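Local coordinates for protein putative sugar ABC transporter (Yersinia enterocolitica subsp. enterocolitica 8081, PDB 5ULB) that probably serves as the periplasmic sugar-binding component of an ABC transporter and binds 5-Se-methyl-5-seleno-ribofuranose, consistent with a role in methylthioribose uptake, at residues A[266-271]-A[286-291]; A[278-283]-A[325-330]. All coordinates share one frame; numbering follows the deposited sequence. Where two conformers were deposited one is given.

Contact 1 (A[266-271]-A[286-291])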
loop_
_atom_site.group_PDB
_atom_site.type_symbol
_atom_site.label_atom_id
_atom_site.label_comp_id
_atom_site.label_asym_id
_atom_site.label_seq_id
_atom_site.Cartn_x
_atom_site.Cartn_y
_atom_site.Cartn_z
ATOM N N GLY A 266 5.059 5.649 2.768
ATOM C CA GLY A 266 6.436 5.494 3.187
ATOM C C GLY A 266 6.962 6.702 3.867
ATOM O O GLY A 266 7.607 6.591 4.917
ATOM N N ALA A 267 6.749 7.871 3.278
ATOM C CA ALA A 267 7.254 9.104 3.883
ATOM C C ALA A 267 6.678 9.303 5.292
ATOM O O ALA A 267 7.436 9.747 6.163
ATOM C CB ALA A 267 6.937 10.246 2.987
ATOM N N VAL A 268 5.349 9.130 5.446
ATOM C CA VAL A 268 4.786 9.383 6.756
ATOM C C VAL A 268 5.340 8.439 7.780
ATOM O O VAL A 268 5.524 8.860 8.951
ATOM C CB VAL A 268 3.263 9.404 6.611
ATOM C CG1 VAL A 268 2.580 9.222 7.943
ATOM C CG2 VAL A 268 2.809 10.671 5.878
ATOM N N ASN A 269 5.481 7.157 7.448
ATOM C CA ASN A 269 6.135 6.271 8.438
ATOM C C ASN A 269 7.523 6.737 8.813
ATOM O O ASN A 269 7.872 6.628 9.996
ATOM C CB ASN A 269 6.088 4.811 7.908
ATOM C CG ASN A 269 4.737 4.151 8.188
ATOM O OD1 ASN A 269 4.592 3.552 9.287
ATOM N ND2 ASN A 269 3.734 4.276 7.319
ATOM N N LEU A 270 8.282 7.255 7.894
ATOM C CA LEU A 270 9.592 7.834 8.231
ATOM C C LEU A 270 9.420 9.015 9.156
ATOM O O LEU A 270 10.168 9.162 10.102
ATOM C CB LEU A 270 10.375 8.119 6.914
ATOM C CG LEU A 270 11.842 8.409 7.054
ATOM C CD1 LEU A 270 12.144 9.805 7.553
ATOM C CD2 LEU A 270 12.618 7.363 7.749
ATOM N N ARG A 271 8.507 9.944 8.806
ATOM C CA ARG A 271 8.267 11.120 9.656
ATOM C C ARG A 271 7.975 10.693 11.100
ATOM O O ARG A 271 8.443 11.300 12.075
ATOM C CB ARG A 271 7.089 11.959 9.131
ATOM C CG ARG A 271 7.313 12.574 7.805
ATOM C CD ARG A 271 6.058 13.370 7.411
ATOM N NE ARG A 271 6.108 13.777 6.018
ATOM C CZ ARG A 271 5.098 14.348 5.364
ATOM N NH1 ARG A 271 3.971 14.583 5.968
ATOM N NH2 ARG A 271 5.231 14.698 4.121
ATOM N N TYR A 286 -2.663 5.734 13.147
ATOM C CA TYR A 286 -2.888 6.722 12.128
ATOM C C TYR A 286 -3.423 6.026 10.849
ATOM O O TYR A 286 -2.932 4.968 10.432
ATOM C CB TYR A 286 -1.568 7.476 11.746
ATOM C CG TYR A 286 -1.665 8.498 10.680
ATOM C CD1 TYR A 286 -2.267 9.743 10.921
ATOM C CD2 TYR A 286 -1.324 8.240 9.331
ATOM C CE1 TYR A 286 -2.397 10.689 9.966
ATOM C CE2 TYR A 286 -1.503 9.192 8.415
ATOM C CZ TYR A 286 -1.986 10.427 8.715
ATOM O OH TYR A 286 -2.114 11.347 7.728
ATOM N N GLU A 287 -4.411 6.674 10.235
ATOM C CA GLU A 287 -5.059 6.126 9.048
ATOM C C GLU A 287 -4.903 7.062 7.853
ATOM O O GLU A 287 -5.200 8.268 7.952
ATOM C CB GLU A 287 -6.548 5.892 9.316
ATOM C CG GLU A 287 -7.260 5.148 8.274
ATOM C CD GLU A 287 -8.701 4.801 8.666
ATOM O OE1 GLU A 287 -9.569 5.664 8.516
ATOM O OE2 GLU A 287 -8.892 3.630 9.052
ATOM N N PHE A 288 -4.491 6.532 6.682
ATOM C CA PHE A 288 -4.393 7.310 5.502
ATOM C C PHE A 288 -5.737 7.353 4.778
ATOM O O PHE A 288 -6.433 6.383 4.762
ATOM C CB PHE A 288 -3.363 6.658 4.524
ATOM C CG PHE A 288 -1.979 6.644 5.094
ATOM C CD1 PHE A 288 -1.128 7.697 4.903
ATOM C CD2 PHE A 288 -1.491 5.572 5.787
ATOM C CE1 PHE A 288 0.164 7.706 5.458
ATOM C CE2 PHE A 288 -0.175 5.532 6.356
ATOM C CZ PHE A 288 0.626 6.638 6.203
ATOM N N ARG A 289 -5.992 8.435 4.094
ATOM C CA ARG A 289 -7.243 8.612 3.282
ATOM C C ARG A 289 -6.973 8.429 1.807
ATOM O O ARG A 289 -5.976 8.996 1.266
ATOM C CB ARG A 289 -7.827 10.054 3.542
ATOM C CG ARG A 289 -8.305 10.226 4.954
ATOM C CD ARG A 289 -9.229 11.415 5.182
ATOM N NE ARG A 289 -9.090 11.717 6.627
ATOM C CZ ARG A 289 -8.222 12.589 7.044
ATOM N NH1 ARG A 289 -7.577 13.218 6.098
ATOM N NH2 ARG A 289 -8.052 12.857 8.298
ATOM N N ALA A 290 -7.913 7.804 1.139
ATOM C CA ALA A 290 -7.716 7.509 -0.322
ATOM C C ALA A 290 -8.556 8.391 -1.167
ATOM O O ALA A 290 -9.484 9.100 -0.682
ATOM C CB ALA A 290 -8.071 6.117 -0.648
ATOM N N ALA A 291 -8.246 8.442 -2.451
ATOM C CA ALA A 291 -8.991 9.082 -3.475
ATOM C C ALA A 291 -9.465 8.049 -4.477
ATOM O O ALA A 291 -8.800 7.044 -4.712
ATOM C CB ALA A 291 -8.140 10.144 -4.203
#

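Contact 2 (A[278-283]-A[325-330])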
loop_
_atom_site.group_PDB
_atom_site.type_symbol
_atom_site.label_atom_id
_atom_site.label_comp_id
_atom_site.label_asym_id
_atom_site.label_seq_id
_atom_site.Cartn_x
_atom_site.Cartn_y
_atom_site.Cartn_z
ATOM N N ALA A 278 13.367 11.898 17.961
ATOM C CA ALA A 278 13.502 13.235 18.538
ATOM C C ALA A 278 12.853 13.408 19.884
ATOM O O ALA A 278 13.069 14.447 20.536
ATOM C CB ALA A 278 12.910 14.219 17.586
ATOM N N GLY A 279 12.043 12.452 20.290
ATOM C CA GLY A 279 11.351 12.575 21.600
ATOM C C GLY A 279 10.025 13.361 21.552
ATOM O O GLY A 279 9.551 13.790 22.612
ATOM N N GLU A 280 9.440 13.502 20.388
ATOM C CA GLU A 280 8.163 14.207 20.170
ATOM C C GLU A 280 7.004 13.240 20.201
ATOM O O GLU A 280 7.134 12.098 19.727
ATOM C CB GLU A 280 8.195 14.978 18.856
ATOM C CG GLU A 280 9.137 16.142 18.818
ATOM C CD GLU A 280 9.105 16.936 17.524
ATOM O OE1 GLU A 280 8.477 16.532 16.474
ATOM O OE2 GLU A 280 9.588 18.045 17.555
ATOM N N GLU A 281 5.870 13.672 20.745
ATOM C CA GLU A 281 4.693 12.822 20.824
ATOM C C GLU A 281 4.256 12.331 19.474
ATOM O O GLU A 281 4.239 13.137 18.519
ATOM C CB GLU A 281 3.563 13.594 21.507
ATOM C CG GLU A 281 2.250 12.843 21.621
ATOM C CD GLU A 281 1.119 13.672 22.240
ATOM O OE1 GLU A 281 1.324 14.914 22.453
ATOM O OE2 GLU A 281 0.100 13.047 22.539
ATOM N N THR A 282 3.884 11.075 19.388
ATOM C CA THR A 282 3.286 10.454 18.208
ATOM C C THR A 282 2.115 9.582 18.632
ATOM O O THR A 282 2.068 9.100 19.725
ATOM C CB THR A 282 4.343 9.563 17.477
ATOM O OG1 THR A 282 4.921 8.623 18.370
ATOM C CG2 THR A 282 5.381 10.436 16.753
ATOM N N PRO A 283 1.091 9.477 17.783
ATOM C CA PRO A 283 -0.133 8.819 18.168
ATOM C C PRO A 283 0.006 7.322 18.154
ATOM O O PRO A 283 0.905 6.752 17.498
ATOM C CB PRO A 283 -1.106 9.252 17.092
ATOM C CG PRO A 283 -0.276 9.515 15.899
ATOM C CD PRO A 283 1.023 10.054 16.446
ATOM N N SER A 325 7.196 18.103 11.147
ATOM C CA SER A 325 7.738 18.992 12.101
ATOM C C SER A 325 8.541 20.127 11.435
ATOM O O SER A 325 9.171 19.928 10.373
ATOM C CB SER A 325 8.685 18.186 13.007
ATOM O OG SER A 325 7.993 17.247 13.776
ATOM N N PRO A 326 8.536 21.310 12.072
ATOM C CA PRO A 326 9.225 22.415 11.444
ATOM C C PRO A 326 10.720 22.244 11.284
ATOM O O PRO A 326 11.336 22.773 10.369
ATOM C CB PRO A 326 8.962 23.585 12.354
ATOM C CG PRO A 326 8.075 23.106 13.427
ATOM C CD PRO A 326 7.739 21.736 13.235
ATOM N N TRP A 327 11.340 21.457 12.154
ATOM C CA TRP A 327 12.787 21.188 12.061
ATOM C C TRP A 327 13.094 20.241 10.912
ATOM O O TRP A 327 14.278 20.017 10.631
ATOM C CB TRP A 327 13.387 20.677 13.401
ATOM C CG TRP A 327 12.671 19.620 14.049
ATOM C CD1 TRP A 327 11.686 19.790 14.995
ATOM C CD2 TRP A 327 12.761 18.197 13.867
ATOM N NE1 TRP A 327 11.114 18.605 15.374
ATOM C CE2 TRP A 327 11.789 17.595 14.739
ATOM C CE3 TRP A 327 13.580 17.384 13.087
ATOM C CZ2 TRP A 327 11.649 16.251 14.882
ATOM C CZ3 TRP A 327 13.447 15.980 13.198
ATOM C CH2 TRP A 327 12.504 15.422 14.105
ATOM N N PHE A 328 12.118 19.610 10.242
ATOM C CA PHE A 328 12.438 18.835 9.016
ATOM C C PHE A 328 13.066 19.752 7.996
ATOM O O PHE A 328 13.977 19.313 7.295
ATOM C CB PHE A 328 11.211 18.153 8.468
ATOM C CG PHE A 328 10.657 16.991 9.292
ATOM C CD1 PHE A 328 11.287 16.447 10.421
ATOM C CD2 PHE A 328 9.481 16.378 8.870
ATOM C CE1 PHE A 328 10.682 15.440 11.085
ATOM C CE2 PHE A 328 8.894 15.339 9.569
ATOM C CZ PHE A 328 9.500 14.876 10.701
ATOM N N ALA A 329 12.558 21.001 7.846
ATOM C CA ALA A 329 13.140 21.937 6.942
ATOM C C ALA A 329 14.576 22.248 7.316
ATOM O O ALA A 329 15.453 22.437 6.460
ATOM C CB ALA A 329 12.313 23.200 6.803
ATOM N N THR A 330 14.848 22.366 8.597
ATOM C CA THR A 330 16.207 22.648 9.045
ATOM C C THR A 330 17.120 21.522 8.621
ATOM O O THR A 330 18.246 21.755 8.206
ATOM C CB THR A 330 16.184 22.856 10.595
ATOM O OG1 THR A 330 15.123 23.780 10.869
ATOM C CG2 THR A 330 17.478 23.386 11.053
#

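Contact 1 (A[266-271]-A[286-291])
V268 of helix 262-278 packs against the aromatic rings of Y286 and F288 in a buried helix-on-sheet contact of the periplasmic-binding-protein fold, where the last strand, 285-294, lies between strands 118-122 and 254-259. The short helix and strand segments run nearly antiparallel, at 161°, with their axes 11.0 Å apart, a gap that side chains alone bridge.

F288 reaches across to the helix. Its outer rim, CE1 and CZ, meets the valine: CZ lies 3.7 Å from V268 CG1, and CE1 is 3.7 Å from V268 CB, which sits in the plane of the phenylalanine ring at its edge. A chi1 of 162° swings V268 CG1 opposite the backbone N, and that methyl turns to the two adjoining rings, 4.1 Å from Y286 CE2. The rings also meet each other: Y286 CE2 stands 3.7 Å above one face of F288, offset toward the rim, while F288 CE1 lies in the tyrosine plane at its edge.

N269 borders the apolar patch. Its ND2 approaches the edge of the F288 ring at 4.1 Å from CZ, the amide turned 35° from the ring plane. The amide's polar needs are met elsewhere: OD1 bonds to S104, and ND2 to T120 and the I265 carbonyl. The tyrosine hydroxyl likewise bonds to D322.

Around this layer, Y286 and F288 hydrogen-bond through their backbones to strand 118-122, and both side chains touch T120 there. F323 adds an edge-to-face ring to Y286 and touches V268, while A267 and L270 pack on helix 32-48.

Contact 2 (A[278-283]-A[325-330])
E280 and W327 meet through a carboxylate-to-indole hydrogen bond that ties the turn after helix 262-278 to the segment leading into the C-terminal helix 327-335. W327 NE1 donates to E280 OE2 at 2.7 Å with an N-H...O angle of 154°. The acceptor lies close to the indole plane, yet the donor comes at OE2 from above the carboxylate, whose plane is turned 69° from the ring. The other oxygen, OE1, takes the S325 hydroxyl at 2.8 Å on its syn lone pair and also forms a salt bridge with K275. Both oxygens are therefore engaged, which would be expected to restrict rotation of the carboxylate and, with the lysine so near, to favour its charged form.

The glutamate follows directly on a Schellman motif: G279, with positive phi, ends helix 262-278 and turns the chain. From there E280 extends beyond CG (chi2 -177°), carrying its carboxylate to the indole edge.

Apolar packing comes from the last turn of the same helix, where A278 CB comes within 3.6 Å of W327 CZ2, an atom of the six-membered ring. One face of the indole is lined within its own segment by S325 CB, 3.4 Å above the plane, and by F328 CD1, both toward the rim. P10 from the N-terminal region touches both A278 and W327.

Overall arrangement
Both contacts draw on helix 262-278: contact 1 uses its middle, contact 2 its C-terminal end and the turn leading to strand 285-294. Along the chain their segments alternate, 266-271, 278-283, 286-291, then 325-330. The contact centres are about 15 Å apart, and the two meet where R271 CG packs 3.6 Å from F328 CE2. Contact 1 lies inside the fold, its centre about 10 Å from the centre of the chain, with the F288 side chain about 9 Å from the bound sugar; the centre of contact 2 lies farther out, at about 24 Å. Together they join the helix on one side to the sheet and at its end to the C-terminal helix 327-335.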